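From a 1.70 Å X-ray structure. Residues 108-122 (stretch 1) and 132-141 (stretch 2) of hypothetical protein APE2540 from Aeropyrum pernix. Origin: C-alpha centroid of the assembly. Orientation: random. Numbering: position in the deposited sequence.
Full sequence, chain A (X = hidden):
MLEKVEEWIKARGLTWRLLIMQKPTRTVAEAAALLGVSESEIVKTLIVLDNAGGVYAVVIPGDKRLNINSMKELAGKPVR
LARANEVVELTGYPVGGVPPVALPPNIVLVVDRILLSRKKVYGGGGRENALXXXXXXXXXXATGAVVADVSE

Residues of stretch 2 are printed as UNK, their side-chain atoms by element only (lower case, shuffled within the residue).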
# COMPACT_ATOMS: atom_id res chain seq x y z
N VAL A 108 5.85 -3.86 -9.02
CA VAL A 108 4.95 -4.99 -8.95
C VAL A 108 4.14 -4.95 -7.67
O VAL A 108 4.73 -4.92 -6.57
CB VAL A 108 5.76 -6.27 -9.00
CG1 VAL A 108 4.86 -7.48 -8.82
CG2 VAL A 108 6.53 -6.31 -10.33
N LEU A 109 2.82 -5.01 -7.79
CA LEU A 109 1.96 -4.95 -6.61
C LEU A 109 1.65 -6.33 -6.01
O LEU A 109 1.32 -7.28 -6.74
CB LEU A 109 0.64 -4.25 -6.98
CG LEU A 109 -0.42 -4.06 -5.89
CD1 LEU A 109 0.14 -3.09 -4.85
CD2 LEU A 109 -1.71 -3.51 -6.49
N VAL A 110 1.77 -6.43 -4.69
CA VAL A 110 1.50 -7.68 -3.94
C VAL A 110 0.54 -7.30 -2.81
O VAL A 110 0.76 -6.33 -2.10
CB VAL A 110 2.81 -8.25 -3.32
CG1 VAL A 110 2.51 -9.52 -2.52
CG2 VAL A 110 3.84 -8.54 -4.41
N VAL A 111 -0.53 -8.08 -2.62
CA VAL A 111 -1.52 -7.78 -1.58
C VAL A 111 -1.61 -8.94 -0.61
O VAL A 111 -1.75 -10.10 -1.03
CB VAL A 111 -2.92 -7.51 -2.21
CG1 VAL A 111 -3.96 -7.27 -1.13
CG2 VAL A 111 -2.84 -6.25 -3.08
N ASP A 112 -1.48 -8.67 0.69
CA ASP A 112 -1.59 -9.76 1.65
C ASP A 112 -3.01 -10.31 1.68
O ASP A 112 -3.97 -9.56 1.83
CB ASP A 112 -1.19 -9.35 3.05
CG ASP A 112 -1.01 -10.55 3.95
OD1 ASP A 112 -2.02 -11.18 4.36
OD2 ASP A 112 0.14 -10.93 4.20
N ARG A 113 -3.15 -11.64 1.59
CA ARG A 113 -4.50 -12.20 1.52
C ARG A 113 -5.36 -11.99 2.76
O ARG A 113 -6.58 -12.06 2.65
CB ARG A 113 -4.46 -13.71 1.16
CG ARG A 113 -4.66 -14.66 2.31
CD ARG A 113 -4.51 -16.12 1.93
NE ARG A 113 -3.24 -16.43 1.29
CZ ARG A 113 -3.08 -16.62 -0.02
NH1 ARG A 113 -4.11 -16.53 -0.86
NH2 ARG A 113 -1.87 -16.90 -0.49
N ILE A 114 -4.74 -11.71 3.90
CA ILE A 114 -5.55 -11.48 5.11
C ILE A 114 -6.46 -10.26 4.91
O ILE A 114 -7.48 -10.12 5.59
CB ILE A 114 -4.65 -11.32 6.38
CG1 ILE A 114 -5.51 -11.38 7.64
CG2 ILE A 114 -3.93 -10.01 6.35
CD1 ILE A 114 -4.70 -11.58 8.90
N LEU A 115 -6.13 -9.40 3.95
CA LEU A 115 -6.96 -8.23 3.71
C LEU A 115 -8.17 -8.49 2.81
O LEU A 115 -9.07 -7.68 2.75
CB LEU A 115 -6.12 -7.13 3.04
CG LEU A 115 -4.96 -6.57 3.88
CD1 LEU A 115 -4.14 -5.64 2.98
CD2 LEU A 115 -5.51 -5.83 5.12
N LEU A 116 -8.21 -9.64 2.14
CA LEU A 116 -9.28 -9.86 1.18
C LEU A 116 -10.72 -9.95 1.69
O LEU A 116 -11.66 -9.57 0.96
CB LEU A 116 -8.92 -11.07 0.31
CG LEU A 116 -7.75 -10.73 -0.62
CD1 LEU A 116 -7.37 -11.99 -1.37
CD2 LEU A 116 -8.17 -9.63 -1.60
N SER A 117 -10.92 -10.40 2.93
CA SER A 117 -12.26 -10.47 3.47
C SER A 117 -12.76 -9.12 3.95
O SER A 117 -13.95 -8.94 4.22
CB SER A 117 -12.32 -11.46 4.64
OG SER A 117 -11.49 -11.00 5.69
N ARG A 118 -11.86 -8.14 4.05
CA ARG A 118 -12.28 -6.81 4.51
C ARG A 118 -12.84 -6.00 3.34
O ARG A 118 -12.19 -5.85 2.30
CB ARG A 118 -11.09 -6.06 5.15
CG ARG A 118 -11.51 -4.77 5.88
CD ARG A 118 -12.11 -5.05 7.26
NE ARG A 118 -11.07 -5.41 8.22
CZ ARG A 118 -11.35 -5.68 9.49
NH1 ARG A 118 -12.61 -5.65 9.91
NH2 ARG A 118 -10.37 -5.92 10.36
N LYS A 119 -14.06 -5.49 3.49
CA LYS A 119 -14.65 -4.75 2.38
C LYS A 119 -14.02 -3.39 2.16
O LYS A 119 -13.93 -2.93 1.02
CB LYS A 119 -16.16 -4.58 2.58
CG LYS A 119 -16.85 -5.94 2.64
CD LYS A 119 -18.30 -5.89 2.17
CE LYS A 119 -18.77 -7.29 1.75
NZ LYS A 119 -20.14 -7.25 1.17
N LYS A 120 -13.58 -2.75 3.23
CA LYS A 120 -13.02 -1.41 3.13
C LYS A 120 -11.78 -1.25 3.99
O LYS A 120 -11.74 -1.66 5.16
CB LYS A 120 -14.10 -0.41 3.56
CG LYS A 120 -13.68 1.04 3.60
CD LYS A 120 -14.92 1.91 3.87
CE LYS A 120 -16.00 1.68 2.80
NZ LYS A 120 -17.27 2.45 3.03
N VAL A 121 -10.74 -0.69 3.38
CA VAL A 121 -9.49 -0.42 4.12
C VAL A 121 -9.04 0.97 3.72
O VAL A 121 -9.60 1.58 2.80
CB VAL A 121 -8.36 -1.45 3.84
CG1 VAL A 121 -8.80 -2.85 4.33
CG2 VAL A 121 -8.01 -1.48 2.36
N TYR A 122 -8.05 1.48 4.45
CA TYR A 122 -7.58 2.84 4.20
C TYR A 122 -6.08 2.82 3.99
O TYR A 122 -5.32 2.51 4.93
CB TYR A 122 -7.93 3.73 5.40
CG TYR A 122 -9.39 3.73 5.73
CD1 TYR A 122 -9.93 2.77 6.59
CD2 TYR A 122 -10.26 4.63 5.12
CE1 TYR A 122 -11.31 2.70 6.82
CE2 TYR A 122 -11.62 4.57 5.33
CZ TYR A 122 -12.14 3.61 6.17
OH TYR A 122 -13.51 3.54 6.36
N UNK A 132 -6.52 6.71 1.22
CA UNK A 132 -7.36 6.18 0.15
C UNK A 132 -8.28 5.11 0.71
O UNK A 132 -7.81 4.08 1.21
c UNK A 132 -8.06 5.76 -2.87
c UNK A 132 -6.20 4.07 -2.94
c UNK A 132 -7.23 4.78 -2.06
c UNK A 132 -6.50 5.55 -0.94
N UNK A 133 -9.59 5.35 0.65
CA UNK A 133 -10.56 4.38 1.12
C UNK A 133 -10.85 3.49 -0.08
O UNK A 133 -11.35 3.98 -1.11
c UNK A 133 -11.84 5.08 1.56
o UNK A 133 -15.02 5.06 1.12
c UNK A 133 -14.25 4.97 2.09
c UNK A 133 -12.97 4.16 1.94
o UNK A 133 -14.46 5.55 3.17
N UNK A 134 -10.51 2.20 0.03
CA UNK A 134 -10.71 1.27 -1.09
C UNK A 134 -11.02 -0.17 -0.68
O UNK A 134 -10.90 -0.56 0.47
c UNK A 134 -5.96 -0.74 -0.39
c UNK A 134 -6.22 0.60 -0.04
c UNK A 134 -6.84 -1.41 -1.24
c UNK A 134 -9.45 1.28 -1.99
c UNK A 134 -7.36 1.23 -0.55
c UNK A 134 -8.24 0.57 -1.41
c UNK A 134 -7.97 -0.77 -1.75
N UNK A 135 -11.39 -0.98 -1.66
CA UNK A 135 -11.71 -2.39 -1.43
C UNK A 135 -10.53 -3.23 -1.89
O UNK A 135 -10.12 -3.13 -3.03
c UNK A 135 -12.91 -2.80 -2.28
o UNK A 135 -12.91 -4.21 -2.49
N UNK A 136 -9.98 -4.07 -1.00
CA UNK A 136 -8.85 -4.92 -1.35
C UNK A 136 -9.18 -5.80 -2.57
O UNK A 136 -8.38 -5.90 -3.50
c UNK A 136 -8.94 -4.72 1.00
c UNK A 136 -8.63 -5.74 -0.09
c UNK A 136 -10.21 -4.06 0.46
N UNK A 137 -10.35 -6.41 -2.57
CA UNK A 137 -10.69 -7.25 -3.72
C UNK A 137 -10.74 -6.46 -5.02
O UNK A 137 -10.28 -6.96 -6.05
c UNK A 137 -13.12 -9.84 -2.37
c UNK A 137 -12.02 -7.94 -3.50
n UNK A 137 -12.79 -11.14 -1.80
c UNK A 137 -11.86 -9.01 -2.48
n UNK A 137 -14.83 -11.34 -0.78
c UNK A 137 -13.62 -11.83 -1.05
n UNK A 137 -13.25 -13.01 -0.58
N UNK A 138 -11.28 -5.25 -4.97
CA UNK A 138 -11.37 -4.44 -6.18
C UNK A 138 -9.96 -4.05 -6.63
O UNK A 138 -9.68 -3.98 -7.83
c UNK A 138 -13.72 -3.52 -5.72
o UNK A 138 -15.82 -2.44 -5.34
o UNK A 138 -14.05 -1.14 -5.45
c UNK A 138 -12.22 -3.18 -5.95
c UNK A 138 -14.58 -2.27 -5.49
N UNK A 139 -9.06 -3.84 -5.67
CA UNK A 139 -7.70 -3.48 -6.00
C UNK A 139 -7.05 -4.65 -6.74
O UNK A 139 -6.41 -4.48 -7.78
c UNK A 139 -6.91 -3.17 -4.72
c UNK A 139 -4.69 -2.92 -3.57
c UNK A 139 -5.16 -1.79 -5.78
c UNK A 139 -5.41 -3.02 -4.95
N UNK A 140 -7.22 -5.84 -6.20
CA UNK A 140 -6.63 -7.01 -6.83
C UNK A 140 -7.19 -7.21 -8.22
O UNK A 140 -6.42 -7.41 -9.18
c UNK A 140 -6.08 -8.09 -4.64
c UNK A 140 -6.34 -9.52 -6.65
c UNK A 140 -6.85 -8.26 -5.95
N UNK A 141 -8.50 -7.13 -8.37
CA UNK A 141 -9.08 -7.36 -9.68
C UNK A 141 -8.63 -6.32 -10.71
O UNK A 141 -8.35 -6.65 -11.87
o UNK A 141 -13.54 -7.28 -11.33
c UNK A 141 -12.70 -8.06 -10.83
c UNK A 141 -11.25 -7.69 -10.95
o UNK A 141 -13.00 -9.13 -10.26
c UNK A 141 -10.60 -7.39 -9.60
O HOH W 1 -11.95 -6.98 -0.12
O HOH W 2 -17.66 4.94 1.80
O HOH W 3 -14.96 5.86 5.75

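Position 132 carries four side-chain carbons, forked at the second. They make no close contact with stretch 1; the contact here is made by the backbone, whose O lies 3.2 Å from Tyr122 CA, a CA-H...O contact. The fork at the second carbon makes this Leu132.

Position 133 has three carbons, the third bearing two oxygens. The middle carbon lies 3.5 Å from Lys120 CD and 3.7 Å from Tyr122 CE2. This is Glu133, with chi1 and chi2 both t. The salt bridge from Glu133 OE2 to Lys120 NZ is long, 3.9 Å, but water 2 closes the gap, accepting from Lys120 NZ (2.8 Å) and donating to Glu133 OE2 (2.7 Å). Water 3 likewise joins Glu133 OE1 (2.6 Å) to Tyr122 OH (2.8 Å).

At 134 one carbon leads to a ring of six carbons without a hydroxyl oxygen. Val121 CG2 sits 3.7 Å from the ring centroid, 18° off its normal, a CH-pi contact over the face: Phe134.

Position 135 shows one carbon and one oxygen, and its CA lies 3.3 Å from Lys119 O; hence Ser135. Ser135 OG accepts from the backbone N of position 138 at 3.1 Å, capping the helix.

Three carbons at 136 close a ring onto the backbone N. One ring carbon packs 3.6 Å from Val121 CG2, and the one bonded to N lies 3.2 Å from Arg118 O. The closure defines Pro136.

Position 137 has three carbons, a nitrogen, then a carbon carrying two more nitrogens. One face of this planar group covers Leu116 O, but the angle at the chain nitrogen is too poor for a hydrogen bond: Arg137. Water 1 instead accepts from Arg137 N (3.0 Å) and donates to Leu116 O (2.8 Å) and Arg118 O (2.7 Å).

Three carbons ending in two oxygens at 138, out of reach of stretch 1, give Glu138.

Position 139 has four carbons forked at the second; one tip meets Leu109 CD2 at 3.9 Å and the other Val111 CG2 at 3.8 Å: Leu139.

At position 140 one carbon carries two others, one of them 4.0 Å from both Val111 CB and Leu116 CD2: Val140.

Position 141 repeats the carboxylate pattern, also out of reach: Glu141.

The contact thus has three parts. An antiparallel pairing is fixed by Val121 N to Phe134 O (2.9 Å, 163°) and Phe134 N to Val121 O (3.0 Å, 166°). Next, Pro136 packs against the 115-118 turn and Val121, with Arg137 over Leu116 O and water 1 bridging. Beyond, the helix crosses strand 108-112 at -150°, with axes 9.7 Å apart, and packs through apolar side chains. The two stretches bury 780 Å² between them, both sides summed.

Stretch 2, residues 132-141: LEFSPRELVE
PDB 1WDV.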